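Local coordinates for Lmo0135 protein (PDB 5ISU), which probably binds peptides outside the cell as the substrate-binding component of an ABC transporter in Listeria monocytogenes, at residues I22-N34 with R39-P51. Sequence-based numbering, arbitrary orientation.
Sequences IGVTGDPEVINPN and RVTLTIQQAVYAP
Glu29 and Thr41 make the one hydrogen bond between the loop after strand 19-24 and helix 39-48, a strand-loop-helix unit in the N-terminal part of this family 5 solute-binding protein. Glu29 N lies 2.8 Å from Thr41 OG1, and an N-H...O angle of 172° makes the bond almost straight. The first torsion of Thr41 (chi1 -53°) sets OG1 anti to its carbonyl carbon, while CG2, anti to the backbone N, comes 3.3 Å from Val30 O, one residue further along the loop. Asp38, just before the helix, also hydrogen-bonds this hydroxyl, which is therefore held both by the loop and by the residue that leads into the helix.

Apolar packing follows the loop along the helix. Val40 turns both methyls to the loop backbone, CG1 coming 3.4 Å from Gly26 O, and CG1 also meets the Val24 and Pro28 side chains. Ile44 splits its contacts by branch: CD1 sits 4.0 Å from Pro28 CB, whereas CG2 takes Ile31 CD1 at 3.9 Å. Ile44 also touches Val191 of strand 190-195, which places the helix against the sheet that strand 19-24 borders.

Past the helix end, Pro33 rides over Tyr49 in a CH-pi contact, its CD 3.8 Å from the ring centroid and 11° off the normal. The extended Gln45 chain reaches the same proline, bringing OE1 to 3.1 Å from Pro33 CA.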
loop_
_atom_site.group_PDB
_atom_site.type_symbol
_atom_site.label_atom_id
_atom_site.label_comp_id
_atom_site.label_asym_id
_atom_site.label_seq_id
_atom_site.Cartn_x
_atom_site.Cartn_y
_atom_site.Cartn_z
ATOM N N ILE A 22 19.753 8.153 1.981
ATOM C CA ILE A 22 18.314 8.116 2.248
ATOM C C ILE A 22 18.044 7.511 3.616
ATOM O O ILE A 22 18.544 6.440 3.941
ATOM C CB ILE A 22 17.586 7.285 1.188
ATOM C CG1 ILE A 22 18.032 7.700 -0.215
ATOM C CG2 ILE A 22 16.065 7.391 1.372
ATOM C CD1 ILE A 22 17.324 6.947 -1.319
ATOM N N GLY A 23 17.237 8.195 4.410
ATOM C CA GLY A 23 16.944 7.736 5.772
ATOM C C GLY A 23 15.754 6.801 5.789
ATOM O O GLY A 23 14.725 7.112 5.199
ATOM N N VAL A 24 15.929 5.628 6.394
ATOM C CA VAL A 24 14.835 4.668 6.574
ATOM C C VAL A 24 14.787 4.339 8.069
ATOM O O VAL A 24 15.754 4.598 8.803
ATOM C CB VAL A 24 14.990 3.412 5.712
ATOM C CG1 VAL A 24 14.946 3.790 4.249
ATOM C CG2 VAL A 24 16.275 2.670 6.029
ATOM N N THR A 25 13.686 3.754 8.518
ATOM C CA THR A 25 13.479 3.520 9.945
ATOM C C THR A 25 13.926 2.175 10.533
ATOM O O THR A 25 14.239 2.117 11.727
ATOM C CB THR A 25 12.000 3.741 10.313
ATOM O OG1 THR A 25 11.180 2.828 9.575
ATOM C CG2 THR A 25 11.588 5.188 10.013
ATOM N N GLY A 26 13.939 1.114 9.731
ATOM C CA GLY A 26 14.335 -0.209 10.226
ATOM C C GLY A 26 15.176 -0.989 9.245
ATOM O O GLY A 26 15.534 -0.472 8.176
ATOM N N ASP A 27 15.507 -2.227 9.619
ATOM C CA ASP A 27 16.291 -3.121 8.765
ATOM C C ASP A 27 15.403 -3.744 7.721
ATOM O O ASP A 27 14.240 -4.053 7.997
ATOM C CB ASP A 27 16.944 -4.284 9.542
ATOM C CG ASP A 27 18.113 -3.848 10.415
ATOM O OD1 ASP A 27 17.882 -3.419 11.573
ATOM O OD2 ASP A 27 19.272 -4.030 9.967
ATOM N N PRO A 28 15.951 -3.974 6.519
ATOM C CA PRO A 28 15.135 -4.643 5.536
ATOM C C PRO A 28 15.032 -6.131 5.879
ATOM O O PRO A 28 15.762 -6.615 6.739
ATOM C CB PRO A 28 15.928 -4.452 4.250
ATOM C CG PRO A 28 17.349 -4.460 4.708
ATOM C CD PRO A 28 17.353 -3.842 6.078
ATOM N N GLU A 29 14.101 -6.825 5.231
ATOM C CA GLU A 29 13.951 -8.275 5.402
ATOM C C GLU A 29 14.584 -8.891 4.141
ATOM O O GLU A 29 15.638 -8.431 3.720
ATOM C CB GLU A 29 12.483 -8.655 5.636
ATOM C CG GLU A 29 11.898 -8.023 6.899
ATOM C CD GLU A 29 10.426 -8.354 7.119
ATOM O OE1 GLU A 29 9.965 -9.433 6.679
ATOM O OE2 GLU A 29 9.726 -7.537 7.759
ATOM N N VAL A 30 13.962 -9.885 3.516
ATOM C CA VAL A 30 14.554 -10.495 2.328
ATOM C C VAL A 30 14.331 -9.618 1.078
ATOM O O VAL A 30 13.196 -9.424 0.644
ATOM C CB VAL A 30 13.973 -11.899 2.107
ATOM C CG1 VAL A 30 14.641 -12.575 0.920
ATOM C CG2 VAL A 30 14.150 -12.741 3.368
ATOM N N ILE A 31 15.415 -9.107 0.491
ATOM C CA ILE A 31 15.319 -8.247 -0.702
ATOM C C ILE A 31 15.128 -9.108 -1.964
ATOM O O ILE A 31 16.076 -9.391 -2.717
ATOM C CB ILE A 31 16.543 -7.317 -0.833
ATOM C CG1 ILE A 31 16.807 -6.624 0.520
ATOM C CG2 ILE A 31 16.303 -6.294 -1.945
ATOM C CD1 ILE A 31 18.039 -5.750 0.559
ATOM N N ASN A 32 13.877 -9.508 -2.174
ATOM C CA ASN A 32 13.485 -10.378 -3.282
ATOM C C ASN A 32 11.999 -10.094 -3.533
ATOM O O ASN A 32 11.172 -10.290 -2.638
ATOM C CB ASN A 32 13.735 -11.848 -2.897
ATOM C CG ASN A 32 13.511 -12.821 -4.055
ATOM O OD1 ASN A 32 12.477 -12.804 -4.723
ATOM N ND2 ASN A 32 14.476 -13.689 -4.275
ATOM N N PRO A 33 11.654 -9.635 -4.747
ATOM C CA PRO A 33 10.269 -9.255 -5.058
ATOM C C PRO A 33 9.215 -10.338 -4.927
ATOM O O PRO A 33 8.028 -10.022 -4.898
ATOM C CB PRO A 33 10.354 -8.762 -6.500
ATOM C CG PRO A 33 11.561 -9.387 -7.053
ATOM C CD PRO A 33 12.533 -9.468 -5.922
ATOM N N ASN A 34 9.626 -11.598 -4.896
ATOM C CA ASN A 34 8.665 -12.687 -4.682
ATOM C C ASN A 34 8.165 -12.700 -3.224
ATOM O O ASN A 34 7.164 -13.324 -2.935
ATOM C CB ASN A 34 9.287 -14.066 -5.013
ATOM C CG ASN A 34 9.406 -14.333 -6.504
ATOM O OD1 ASN A 34 9.216 -13.454 -7.327
ATOM N ND2 ASN A 34 9.716 -15.574 -6.853
ATOM N N ARG A 39 7.667 -1.904 4.378
ATOM C CA ARG A 39 8.042 -0.601 3.805
ATOM C C ARG A 39 9.526 -0.458 3.474
ATOM O O ARG A 39 9.869 0.001 2.376
ATOM C CB ARG A 39 7.541 0.550 4.712
ATOM C CG ARG A 39 8.125 1.932 4.413
ATOM C CD ARG A 39 7.389 3.083 5.114
ATOM N NE ARG A 39 6.225 3.585 4.353
ATOM C CZ ARG A 39 4.949 3.214 4.502
ATOM N NH1 ARG A 39 4.021 3.766 3.725
ATOM N NH2 ARG A 39 4.575 2.310 5.411
ATOM N N VAL A 40 10.402 -0.910 4.368
ATOM C CA VAL A 40 11.835 -0.764 4.145
ATOM C C VAL A 40 12.343 -1.639 3.012
ATOM O O VAL A 40 13.082 -1.164 2.141
ATOM C CB VAL A 40 12.648 -1.007 5.421
ATOM C CG1 VAL A 40 14.142 -0.854 5.129
ATOM C CG2 VAL A 40 12.212 -0.034 6.500
ATOM N N THR A 41 11.923 -2.894 2.995
ATOM C CA THR A 41 12.377 -3.810 1.963
ATOM C C THR A 41 11.890 -3.357 0.590
ATOM O O THR A 41 12.634 -3.432 -0.397
ATOM C CB THR A 41 11.886 -5.263 2.212
ATOM O OG1 THR A 41 12.235 -5.679 3.529
ATOM C CG2 THR A 41 12.506 -6.216 1.242
ATOM N N LEU A 42 10.641 -2.908 0.521
ATOM C CA LEU A 42 10.088 -2.448 -0.755
ATOM C C LEU A 42 10.808 -1.198 -1.249
ATOM O O LEU A 42 10.996 -1.021 -2.448
ATOM C CB LEU A 42 8.568 -2.186 -0.643
ATOM C CG LEU A 42 7.677 -3.432 -0.625
ATOM C CD1 LEU A 42 6.223 -3.128 -0.270
ATOM C CD2 LEU A 42 7.746 -4.155 -1.962
ATOM N N THR A 43 11.195 -0.333 -0.316
ATOM C CA THR A 43 11.879 0.901 -0.647
ATOM C C THR A 43 13.226 0.572 -1.289
ATOM O O THR A 43 13.597 1.159 -2.301
ATOM C CB THR A 43 12.082 1.765 0.622
ATOM O OG1 THR A 43 10.814 2.092 1.183
ATOM C CG2 THR A 43 12.828 3.066 0.319
ATOM N N ILE A 44 13.926 -0.409 -0.720
ATOM C CA ILE A 44 15.237 -0.814 -1.239
ATOM C C ILE A 44 15.069 -1.570 -2.559
ATOM O O ILE A 44 15.802 -1.313 -3.539
ATOM C CB ILE A 44 16.054 -1.589 -0.179
ATOM C CG1 ILE A 44 16.329 -0.652 1.004
ATOM C CG2 ILE A 44 17.360 -2.099 -0.770
ATOM C CD1 ILE A 44 17.062 -1.271 2.162
ATOM N N GLN A 45 14.063 -2.433 -2.617
ATOM C CA GLN A 45 13.776 -3.183 -3.846
ATOM C C GLN A 45 13.514 -2.281 -5.059
ATOM O O GLN A 45 13.920 -2.597 -6.173
ATOM C CB GLN A 45 12.581 -4.089 -3.610
ATOM C CG GLN A 45 11.939 -4.632 -4.871
ATOM C CD GLN A 45 10.766 -5.531 -4.543
ATOM O OE1 GLN A 45 10.916 -6.478 -3.789
ATOM N NE2 GLN A 45 9.603 -5.239 -5.106
ATOM N N GLN A 46 12.839 -1.158 -4.835
ATOM C CA GLN A 46 12.516 -0.226 -5.918
ATOM C C GLN A 46 13.784 0.284 -6.599
ATOM O O GLN A 46 13.785 0.574 -7.787
ATOM C CB GLN A 46 11.732 0.965 -5.374
ATOM C CG GLN A 46 11.107 1.842 -6.437
ATOM C CD GLN A 46 10.002 1.136 -7.184
ATOM O OE1 GLN A 46 9.463 0.131 -6.715
ATOM N NE2 GLN A 46 9.634 1.673 -8.327
ATOM N N ALA A 47 14.863 0.378 -5.835
ATOM C CA ALA A 47 16.125 0.854 -6.371
ATOM C C ALA A 47 16.917 -0.261 -7.056
ATOM O O ALA A 47 17.634 -0.006 -7.991
ATOM C CB ALA A 47 16.956 1.467 -5.265
ATOM N N VAL A 48 16.742 -1.495 -6.615
ATOM C CA VAL A 48 17.531 -2.618 -7.121
ATOM C C VAL A 48 16.872 -3.387 -8.254
ATOM O O VAL A 48 17.573 -3.877 -9.139
ATOM C CB VAL A 48 17.898 -3.562 -5.954
ATOM C CG1 VAL A 48 18.681 -4.777 -6.435
ATOM C CG2 VAL A 48 18.692 -2.778 -4.908
ATOM N N TYR A 49 15.541 -3.485 -8.230
ATOM C CA TYR A 49 14.787 -4.203 -9.253
ATOM C C TYR A 49 13.819 -3.321 -10.035
ATOM O O TYR A 49 13.124 -2.502 -9.465
ATOM C CB TYR A 49 13.954 -5.301 -8.603
ATOM C CG TYR A 49 14.735 -6.423 -7.954
ATOM C CD1 TYR A 49 15.224 -6.303 -6.650
ATOM C CD2 TYR A 49 14.939 -7.628 -8.624
ATOM C CE1 TYR A 49 15.905 -7.347 -6.048
ATOM C CE2 TYR A 49 15.626 -8.669 -8.033
ATOM C CZ TYR A 49 16.095 -8.525 -6.748
ATOM O OH TYR A 49 16.767 -9.550 -6.184
ATOM N N ALA A 50 13.752 -3.550 -11.342
ATOM C CA ALA A 50 12.827 -2.866 -12.214
ATOM C C ALA A 50 11.584 -3.771 -12.460
ATOM O O ALA A 50 11.709 -5.000 -12.501
ATOM C CB ALA A 50 13.508 -2.543 -13.524
ATOM N N PRO A 51 10.382 -3.165 -12.605
ATOM C CA PRO A 51 9.168 -3.934 -12.911
ATOM C C PRO A 51 8.903 -4.019 -14.435
ATOM O O PRO A 51 9.605 -3.385 -15.220
ATOM C CB PRO A 51 8.087 -3.093 -12.252
ATOM C CG PRO A 51 8.561 -1.685 -12.507
ATOM C CD PRO A 51 10.066 -1.738 -12.368
#